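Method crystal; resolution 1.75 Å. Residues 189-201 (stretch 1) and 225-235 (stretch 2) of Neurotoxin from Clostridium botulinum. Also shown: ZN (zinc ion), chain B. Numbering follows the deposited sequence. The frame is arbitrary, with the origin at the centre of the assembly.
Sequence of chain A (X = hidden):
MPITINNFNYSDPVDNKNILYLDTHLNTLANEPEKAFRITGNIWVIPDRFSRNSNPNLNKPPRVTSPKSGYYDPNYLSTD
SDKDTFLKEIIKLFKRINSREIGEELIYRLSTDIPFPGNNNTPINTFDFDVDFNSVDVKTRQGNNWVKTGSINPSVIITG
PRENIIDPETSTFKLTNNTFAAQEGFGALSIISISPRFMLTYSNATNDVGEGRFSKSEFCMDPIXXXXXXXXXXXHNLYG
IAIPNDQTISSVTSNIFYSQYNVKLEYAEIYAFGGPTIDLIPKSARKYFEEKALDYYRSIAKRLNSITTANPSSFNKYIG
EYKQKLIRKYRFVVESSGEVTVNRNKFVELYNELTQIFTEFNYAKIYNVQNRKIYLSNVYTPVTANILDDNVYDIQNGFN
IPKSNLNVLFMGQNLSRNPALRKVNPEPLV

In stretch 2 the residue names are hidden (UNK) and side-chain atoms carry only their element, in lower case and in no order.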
# COMPACT_ATOMS: atom_id res chain seq x y z
N LEU A 189 -8.11 7.73 3.45
CA LEU A 189 -6.68 7.88 3.19
C LEU A 189 -5.93 6.68 3.78
O LEU A 189 -6.23 6.24 4.89
CB LEU A 189 -6.17 9.18 3.83
CG LEU A 189 -4.66 9.47 3.78
CD1 LEU A 189 -4.45 10.97 3.87
CD2 LEU A 189 -3.94 8.74 4.91
N SER A 190 -4.97 6.16 3.03
CA SER A 190 -4.16 5.03 3.48
C SER A 190 -2.71 5.45 3.68
O SER A 190 -2.20 6.27 2.93
CB SER A 190 -4.16 3.89 2.45
OG SER A 190 -5.42 3.24 2.35
N ILE A 191 -2.07 4.90 4.70
CA ILE A 191 -0.65 5.15 4.92
C ILE A 191 0.01 3.79 4.81
O ILE A 191 -0.39 2.84 5.49
CB ILE A 191 -0.36 5.75 6.32
CG1 ILE A 191 -0.85 7.20 6.37
CG2 ILE A 191 1.15 5.68 6.60
CD1 ILE A 191 -0.54 7.92 7.67
N ILE A 192 0.99 3.69 3.92
CA ILE A 192 1.72 2.45 3.70
C ILE A 192 3.13 2.64 4.27
O ILE A 192 3.86 3.52 3.81
CB ILE A 192 1.85 2.13 2.19
CG1 ILE A 192 0.47 1.84 1.59
CG2 ILE A 192 2.79 0.94 1.98
CD1 ILE A 192 0.49 1.62 0.08
N SER A 193 3.50 1.84 5.27
CA SER A 193 4.83 1.93 5.89
C SER A 193 5.60 0.72 5.38
O SER A 193 5.21 -0.43 5.61
CB SER A 193 4.70 1.91 7.41
OG SER A 193 3.90 3.00 7.84
N ILE A 194 6.72 0.99 4.71
CA ILE A 194 7.45 -0.10 4.07
C ILE A 194 8.86 0.27 3.63
O ILE A 194 9.22 1.44 3.56
CB ILE A 194 6.66 -0.49 2.80
CG1 ILE A 194 7.26 -1.70 2.10
CG2 ILE A 194 6.64 0.72 1.84
CD1 ILE A 194 6.45 -2.13 0.88
N SER A 195 9.66 -0.76 3.36
CA SER A 195 11.00 -0.60 2.82
C SER A 195 11.18 -1.81 1.91
O SER A 195 11.65 -2.86 2.35
CB SER A 195 12.08 -0.60 3.89
OG SER A 195 13.34 -0.36 3.27
N PRO A 196 10.81 -1.68 0.64
CA PRO A 196 10.91 -2.76 -0.35
C PRO A 196 12.27 -3.41 -0.54
O PRO A 196 12.33 -4.57 -0.96
CB PRO A 196 10.39 -2.12 -1.63
CG PRO A 196 9.43 -1.08 -1.13
CD PRO A 196 10.18 -0.49 0.03
N ARG A 197 13.36 -2.71 -0.25
CA ARG A 197 14.68 -3.32 -0.45
C ARG A 197 14.98 -4.44 0.54
O ARG A 197 15.94 -5.18 0.36
CB ARG A 197 15.81 -2.27 -0.44
CG ARG A 197 16.32 -1.82 0.91
CD ARG A 197 17.61 -1.01 0.70
NE ARG A 197 18.10 -0.39 1.93
CZ ARG A 197 18.76 -1.04 2.89
NH1 ARG A 197 19.01 -2.33 2.77
NH2 ARG A 197 19.17 -0.38 3.97
N PHE A 198 14.17 -4.55 1.59
CA PHE A 198 14.35 -5.63 2.56
C PHE A 198 13.42 -6.72 2.04
O PHE A 198 12.21 -6.68 2.27
CB PHE A 198 13.94 -5.17 3.96
CG PHE A 198 14.96 -4.29 4.63
CD1 PHE A 198 15.94 -4.84 5.45
CD2 PHE A 198 14.97 -2.92 4.41
CE1 PHE A 198 16.91 -4.04 6.04
CE2 PHE A 198 15.94 -2.10 4.99
CZ PHE A 198 16.91 -2.67 5.81
N MET A 199 14.00 -7.68 1.33
CA MET A 199 13.23 -8.74 0.69
C MET A 199 13.07 -10.07 1.42
O MET A 199 14.03 -10.65 1.93
CB MET A 199 13.81 -9.02 -0.69
CG MET A 199 13.89 -7.79 -1.59
SD MET A 199 14.96 -8.08 -3.00
CE MET A 199 16.55 -7.54 -2.33
N LEU A 200 11.84 -10.56 1.42
CA LEU A 200 11.49 -11.83 2.02
C LEU A 200 12.03 -12.92 1.10
O LEU A 200 12.04 -12.75 -0.13
CB LEU A 200 9.96 -11.91 2.15
CG LEU A 200 9.20 -13.17 2.55
CD1 LEU A 200 7.83 -12.76 3.10
CD2 LEU A 200 9.04 -14.09 1.35
N THR A 201 12.51 -14.03 1.67
CA THR A 201 13.04 -15.13 0.87
C THR A 201 12.19 -16.39 1.07
O THR A 201 11.61 -16.59 2.13
CB THR A 201 14.51 -15.44 1.23
OG1 THR A 201 14.62 -15.68 2.64
CG2 THR A 201 15.40 -14.25 0.86
N UNK A 225 6.81 -6.32 -6.00
CA UNK A 225 5.67 -7.11 -5.53
C UNK A 225 5.39 -6.84 -4.06
O UNK A 225 4.24 -6.88 -3.62
c UNK A 225 4.75 -8.28 -8.00
c UNK A 225 5.88 -8.60 -5.77
c UNK A 225 5.82 -9.06 -7.24
c UNK A 225 5.49 -10.54 -7.29
N UNK A 226 6.44 -6.56 -3.30
CA UNK A 226 6.28 -6.26 -1.89
C UNK A 226 5.47 -4.96 -1.81
O UNK A 226 4.54 -4.83 -1.01
c UNK A 226 9.86 -7.27 -0.66
c UNK A 226 7.46 -5.63 0.24
c UNK A 226 8.46 -7.36 -1.28
c UNK A 226 7.66 -6.06 -1.20
N UNK A 227 5.83 -4.00 -2.65
CA UNK A 227 5.13 -2.72 -2.68
C UNK A 227 3.73 -2.84 -3.28
O UNK A 227 2.76 -2.33 -2.72
c UNK A 227 4.95 0.35 -2.37
c UNK A 227 6.34 0.58 -4.45
c UNK A 227 5.96 -1.68 -3.46
c UNK A 227 5.34 -0.30 -3.70
N UNK A 228 3.62 -3.51 -4.42
CA UNK A 228 2.32 -3.67 -5.08
C UNK A 228 1.34 -4.40 -4.17
O UNK A 228 0.14 -4.12 -4.20
c UNK A 228 1.70 -4.09 -9.83
c UNK A 228 2.46 -4.41 -6.41
c UNK A 228 3.10 -3.55 -7.50
s UNK A 228 3.29 -4.40 -9.07
N UNK A 229 1.84 -5.32 -3.36
CA UNK A 229 0.98 -6.04 -2.42
C UNK A 229 0.30 -5.03 -1.50
O UNK A 229 -0.91 -5.09 -1.28
c UNK A 229 1.02 -7.69 -0.49
c UNK A 229 0.62 -7.22 0.71
c UNK A 229 -0.09 -9.29 0.54
c UNK A 229 1.80 -7.04 -1.59
n UNK A 229 0.56 -8.99 -0.57
n UNK A 229 -0.07 -8.23 1.33
N UNK A 230 1.08 -4.08 -0.97
CA UNK A 230 0.50 -3.07 -0.09
C UNK A 230 -0.41 -2.13 -0.87
O UNK A 230 -1.41 -1.64 -0.34
c UNK A 230 2.48 -3.05 1.59
o UNK A 230 2.06 -5.06 2.81
c UNK A 230 1.60 -2.25 0.62
o UNK A 230 0.70 -3.38 3.17
c UNK A 230 1.69 -3.89 2.59
N UNK A 231 -0.08 -1.86 -2.13
CA UNK A 231 -0.93 -0.99 -2.95
C UNK A 231 -2.30 -1.65 -3.12
O UNK A 231 -3.30 -0.96 -3.34
c UNK A 231 1.00 0.12 -4.29
c UNK A 231 0.73 1.48 -3.63
c UNK A 231 1.51 0.32 -5.72
c UNK A 231 -0.29 -0.72 -4.32
N UNK A 232 -2.35 -2.98 -3.04
CA UNK A 232 -3.64 -3.67 -3.15
C UNK A 232 -4.48 -3.36 -1.92
O UNK A 232 -5.70 -3.18 -2.03
c UNK A 232 -3.43 -5.18 -3.30
c UNK A 232 -2.83 -5.55 -4.64
n UNK A 232 -2.25 -6.74 -4.73
o UNK A 232 -2.90 -4.77 -5.59
N UNK A 233 -3.86 -3.33 -0.75
CA UNK A 233 -4.60 -2.98 0.46
C UNK A 233 -5.12 -1.56 0.29
O UNK A 233 -6.26 -1.26 0.65
c UNK A 233 -3.76 -6.51 2.78
c UNK A 233 -3.71 -3.05 1.70
c UNK A 233 -2.18 -5.03 2.39
n UNK A 233 -2.45 -6.32 2.79
c UNK A 233 -3.37 -4.44 2.14
n UNK A 233 -4.34 -5.39 2.39
N UNK A 234 -4.29 -0.69 -0.29
CA UNK A 234 -4.68 0.70 -0.51
C UNK A 234 -5.86 0.79 -1.47
O UNK A 234 -6.73 1.66 -1.33
c UNK A 234 -3.50 1.52 -1.05
N UNK A 235 -5.89 -0.10 -2.46
CA UNK A 235 -7.00 -0.12 -3.42
C UNK A 235 -8.29 -0.48 -2.68
O UNK A 235 -9.32 0.17 -2.87
c UNK A 235 -6.73 -1.15 -4.52
c UNK A 235 -5.74 -0.68 -5.58
s UNK A 235 -6.48 0.50 -6.73
c UNK A 235 -7.07 -0.60 -8.01
ZN ZN B . -0.88 -7.62 3.17
O HOH W 1 -6.03 4.14 0.03
O HOH W 2 0.61 -6.64 4.24

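Position 225 carries four carbons forked at the second, with no atom near stretch 1; this is Leu 225, a buried apolar side chain out of reach of the contact.

Position 226 also has four carbons, but they fork at the first, and one arm is two carbons long. Its CA-to-CB bond points toward stretch 1; the long arm reaches Pro 196 and Met 199, the short one Ile 194. This is Ile 226: its CD1 lies 3.7 Å from Pro 196 O and 4.2 Å from Met 199 CG, its CG2 3.7 Å from Ile 194 CD1.

At 227, four carbons fork at the second and touch Pro 196 and Ile 194, an apolar setting that suits Leu 227. Its CB packs 4.2 Å from Pro 196 CG.

Position 228 is an unbranched chain of two carbons, a sulfur and a carbon, its CA-to-CB bond pointing away: Met 228, buried and apolar, without contact to stretch 1.

A carbon followed by a five-membered ring of three carbons and two nitrogens, not touching stretch 1, marks 229 as His 229. Its NE2 binds ZN at 2.1 Å, while the other ring nitrogen is hydrogen-bonded elsewhere in the structure.

Position 230 has three carbons, the last bearing two oxygens, and its stem touches Ile 192 and Ile 194: Glu 230. Its CB lies 3.7 Å from Ile 192 CG2, while its carboxylate serves the metal site: OE2 accepts a hydrogen bond from water 2, whose oxygen binds ZN.

At 231, four carbons fork at the second; the CA-to-CB bond points away, yet the chain is long enough for its end to meet Ile 192. In Leu 231, CD2 comes within 3.7 Å of Ile 192 CD1.

Position 232, two carbons with an oxygen and a nitrogen on the second, clear of stretch 1, is Asn 232, a buried amide with both polar atoms hydrogen-bonded elsewhere.

At 233, one carbon precedes a ring of three carbons and two nitrogens; its CA-to-CB bond points toward stretch 1 without contact. One helical turn after His 229, His 233 places a second NE2 on ZN.

A single carbon at 234, near Ile 192 and Ser 190, is Ala 234, a small residue where the backbones approach: its CA lies 5.9 Å from Ser 190 CA.

Position 235, two carbons, sulfur and carbon, touches nothing on stretch 1: Met 235, buried and apolar.

Strand and helix run nearly antiparallel, at 164°, their axes 9.0 Å apart at closest approach. No direct hydrogen bond joins the stretches: apolar packing holds them, supplemented by water 1, which hydrogen-bonds Ser 190 OG and donates to Ala 234 O.

Stretch 2 225-235: LILMHELNHAM
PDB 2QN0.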